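Local coordinates for HD superfamily hydrolase (Clostridium acetobutylicum ATCC 824, PDB 3CCG), which probably hydrolyses diadenosine tetraphosphate symmetrically to two ADP molecules, as an HD-domain enzyme with two iron ions bound in its active site, at residues A89-A94 with A108-T113. Sequence-based numbering, arbitrary orientation.
Sequences AGRILA and AIEFHT. With FE (Fe (III) ion), chain B.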
ATOM      1  N   ALA A  89     -11.866  -3.557  17.528  1.00  9.34           N
ATOM      2  CA  ALA A  89     -13.044  -3.538  18.427  1.00  9.96           C
ATOM      3  C   ALA A  89     -13.059  -4.863  19.199  1.00 10.89           C
ATOM      4  O   ALA A  89     -13.328  -4.880  20.372  1.00 11.68           O
ATOM      5  CB  ALA A  89     -14.393  -3.280  17.698  1.00 11.81           C
ATOM      6  N   GLY A  90     -12.695  -5.951  18.525  1.00 11.01           N
ATOM      7  CA  GLY A  90     -12.627  -7.257  19.178  1.00 10.47           C
ATOM      8  C   GLY A  90     -11.569  -7.317  20.254  1.00 10.73           C
ATOM      9  O   GLY A  90     -11.783  -7.936  21.292  1.00 11.81           O
ATOM     10  N   ARG A  91     -10.430  -6.678  20.006  1.00  9.24           N
ATOM     11  CA  ARG A  91      -9.399  -6.578  21.052  1.00  9.28           C
ATOM     12  C   ARG A  91      -9.960  -5.873  22.261  1.00 10.98           C
ATOM     13  O   ARG A  91      -9.780  -6.311  23.426  1.00 11.46           O
ATOM     14  CB  ARG A  91      -8.191  -5.847  20.525  1.00 12.55           C
ATOM     15  CG  ARG A  91      -7.157  -5.472  21.555  1.00 18.95           C
ATOM     16  CD  ARG A  91      -6.100  -4.442  21.103  1.00 15.08           C
ATOM     17  NE  ARG A  91      -5.249  -4.189  22.245  1.00 18.15           N
ATOM     18  CZ  ARG A  91      -4.007  -4.593  22.378  1.00 25.87           C
ATOM     19  NH1 ARG A  91      -3.395  -5.188  21.385  1.00 26.28           N
ATOM     20  NH2 ARG A  91      -3.361  -4.308  23.505  1.00 36.66           N
ATOM     21  N   ILE A  92     -10.679  -4.791  22.021  1.00 10.50           N
ATOM     22  CA  ILE A  92     -11.265  -4.008  23.116  1.00 12.08           C
ATOM     23  C   ILE A  92     -12.294  -4.808  23.894  1.00 12.36           C
ATOM     24  O   ILE A  92     -12.327  -4.794  25.149  1.00 13.11           O
ATOM     25  CB  ILE A  92     -11.851  -2.695  22.579  1.00 10.39           C
ATOM     26  CG1 ILE A  92     -10.738  -1.802  22.126  1.00 12.93           C
ATOM     27  CG2 ILE A  92     -12.666  -1.976  23.666  1.00 13.59           C
ATOM     28  CD1 ILE A  92     -11.267  -0.550  21.303  1.00 14.29           C
ATOM     29  N   LEU A  93     -13.167  -5.520  23.194  1.00 13.29           N
ATOM     30  CA  LEU A  93     -14.153  -6.335  23.887  1.00 11.69           C
ATOM     31  C   LEU A  93     -13.442  -7.473  24.656  1.00 13.70           C
ATOM     32  O   LEU A  93     -13.790  -7.820  25.779  1.00 13.98           O
ATOM     33  CB  LEU A  93     -15.194  -6.947  22.938  1.00 13.24           C
ATOM     34  CG  LEU A  93     -16.062  -5.951  22.195  1.00 15.22           C
ATOM     35  CD1 LEU A  93     -17.032  -6.692  21.294  1.00 18.06           C
ATOM     36  CD2 LEU A  93     -16.791  -5.039  23.148  1.00 20.81           C
ATOM     37  N   ALA A  94     -12.470  -8.112  24.028  1.00 11.85           N
ATOM     38  CA  ALA A  94     -11.740  -9.222  24.671  1.00 12.31           C
ATOM     39  C   ALA A  94     -11.117  -8.730  25.999  1.00 14.83           C
ATOM     40  O   ALA A  94     -11.172  -9.420  27.016  1.00 14.46           O
ATOM     41  CB  ALA A  94     -10.674  -9.718  23.735  1.00 13.03           C
ATOM     42  N   ALA A 108      -3.063 -10.522  18.428  1.00 10.11           N
ATOM     43  CA  ALA A 108      -3.496 -11.475  17.424  1.00 10.96           C
ATOM     44  C   ALA A 108      -4.946 -11.165  16.997  1.00 11.60           C
ATOM     45  O   ALA A 108      -5.293 -11.275  15.839  1.00 12.22           O
ATOM     46  CB  ALA A 108      -3.368 -12.877  17.961  1.00 11.78           C
ATOM     47  N   ILE A 109      -5.800 -10.804  17.953  1.00 10.91           N
ATOM     48  CA  ILE A 109      -7.173 -10.432  17.645  1.00  9.87           C
ATOM     49  C   ILE A 109      -7.171  -9.094  16.871  1.00 10.24           C
ATOM     50  O   ILE A 109      -7.771  -8.974  15.809  1.00 10.65           O
ATOM     51  CB  ILE A 109      -7.984 -10.272  18.924  1.00  9.63           C
ATOM     52  CG1 ILE A 109      -8.036 -11.573  19.735  1.00  9.52           C
ATOM     53  CG2 ILE A 109      -9.367  -9.794  18.626  1.00  9.46           C
ATOM     54  CD1 ILE A 109      -8.603 -11.368  21.174  1.00 11.90           C
ATOM     55  N   GLU A 110      -6.460  -8.107  17.394  1.00  9.69           N
ATOM     56  CA  GLU A 110      -6.443  -6.793  16.772  1.00 11.67           C
ATOM     57  C   GLU A 110      -6.048  -6.824  15.292  1.00 10.87           C
ATOM     58  O   GLU A 110      -6.652  -6.102  14.487  1.00 13.36           O
ATOM     59  CB  GLU A 110      -5.489  -5.856  17.477  1.00 13.83           C
ATOM     60  CG  GLU A 110      -5.372  -4.483  16.872  1.00 14.91           C
ATOM     61  CD  GLU A 110      -4.586  -3.504  17.737  1.00 15.13           C
ATOM     62  OE1 GLU A 110      -4.007  -3.881  18.753  1.00 18.59           O
ATOM     63  OE2 GLU A 110      -4.480  -2.348  17.289  1.00 19.50           O
ATOM     64  N   PHE A 111      -5.013  -7.567  14.962  1.00 10.63           N
ATOM     65  CA  PHE A 111      -4.431  -7.502  13.612  1.00 11.75           C
ATOM     66  C   PHE A 111      -4.803  -8.637  12.704  1.00 12.17           C
ATOM     67  O   PHE A 111      -4.257  -8.809  11.590  1.00 12.81           O
ATOM     68  CB  PHE A 111      -2.895  -7.341  13.694  1.00 13.55           C
ATOM     69  CG  PHE A 111      -2.480  -6.056  14.341  1.00 12.18           C
ATOM     70  CD1 PHE A 111      -2.649  -4.867  13.688  1.00 14.78           C
ATOM     71  CD2 PHE A 111      -2.021  -6.014  15.653  1.00 12.06           C
ATOM     72  CE1 PHE A 111      -2.280  -3.693  14.282  1.00 13.16           C
ATOM     73  CE2 PHE A 111      -1.657  -4.830  16.251  1.00 15.14           C
ATOM     74  CZ  PHE A 111      -1.818  -3.678  15.568  1.00 16.76           C
ATOM     75  N   HIS A 112      -5.828  -9.376  13.098  1.00 10.95           N
ATOM     76  CA  HIS A 112      -6.180 -10.505  12.262  1.00  9.53           C
ATOM     77  C   HIS A 112      -6.820 -10.136  10.938  1.00 11.21           C
ATOM     78  O   HIS A 112      -6.869 -10.993  10.060  1.00 14.30           O
ATOM     79  CB  HIS A 112      -7.138 -11.496  12.995  1.00 10.46           C
ATOM     80  CG  HIS A 112      -8.597 -11.135  12.959  1.00  9.77           C
ATOM     81  ND1 HIS A 112      -9.248 -10.374  13.906  1.00 11.49           N
ATOM     82  CD2 HIS A 112      -9.542 -11.504  12.063  1.00  8.88           C
ATOM     83  CE1 HIS A 112     -10.530 -10.260  13.558  1.00 10.48           C
ATOM     84  NE2 HIS A 112     -10.739 -10.971  12.458  1.00 10.23           N
ATOM     85  N   THR A 113      -7.352  -8.932  10.817  1.00 11.60           N
ATOM     86  CA  THR A 113      -8.100  -8.533   9.584  1.00 13.63           C
ATOM     87  C   THR A 113      -7.171  -8.032   8.490  1.00 17.10           C
ATOM     88  O   THR A 113      -7.511  -8.164   7.312  1.00 21.98           O
ATOM     89  CB  THR A 113      -9.197  -7.506   9.831  1.00 16.19           C
ATOM     90  OG1 THR A 113      -8.610  -6.229  10.211  1.00 15.75           O
ATOM     91  CG2 THR A 113     -10.137  -7.976  10.884  1.00 17.50           C
TER
HETATM   92 FE    FE B 190     -12.515 -11.318  11.199  0.75 12.81          FE
HETATM   93  O   HOH W   1     -11.880 -13.251  10.991  1.00 13.67           O
HETATM   94  O   HOH W   2     -11.486 -10.798   9.449  1.00 14.84           O
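Ile109 packs with both of its branches against one flank of helix 87-98, whose backbone comes close at Gly90. Its chi1 puts CG1 beside the backbone N, anti to the carbonyl carbon, which leaves the CG2 methyl anti to the backbone N. That methyl lies 3.7 Å from Gly90 C and 3.6 Å from Arg91 N, so this branch meets main chain rather than side chain; Gly90, with no side chain, lets it reach the backbone. The other branch ends in CD1, 3.7 Å from Ala94 CB, four residues on from Gly90. Beside this apolar patch, Arg91 and Glu110, whose CA atoms are 5.2 Å apart, both carry extended side chains, each with CG anti to its backbone N, which cross obliquely. Arg91 NH1 forms a salt bridge with Glu110 OE1 at 3.0 Å, but the hydrogen bond within it is weak: the N-H...O angle is 127° and the guanidinium and carboxylate planes stand 77° apart. The same NH1 also hydrogen-bonds Asn107 OD1, its stronger partner. Glu110 CG in turn rests over the centre of the Phe111 ring, on one face. Where helix 103-110 ends, the chain leads to His112, whose ND1 donates to Ile109 O over 2.8 Å, at 162° and on a carbonyl lone pair, nearly in the ring plane. That bond helps fix the imidazole's rotation and leaves NE2 to bind iron at 2.2 Å. Asp53, His86 and two waters share this ion, one of the HD domain's pair. The chemistry thus divides: apolar contact and a loosely aligned ion pair join the helices, while Ile109, through its carbonyl, acts as a second-shell residue orienting a metal ligand and probably enriching the electron density of its imidazole.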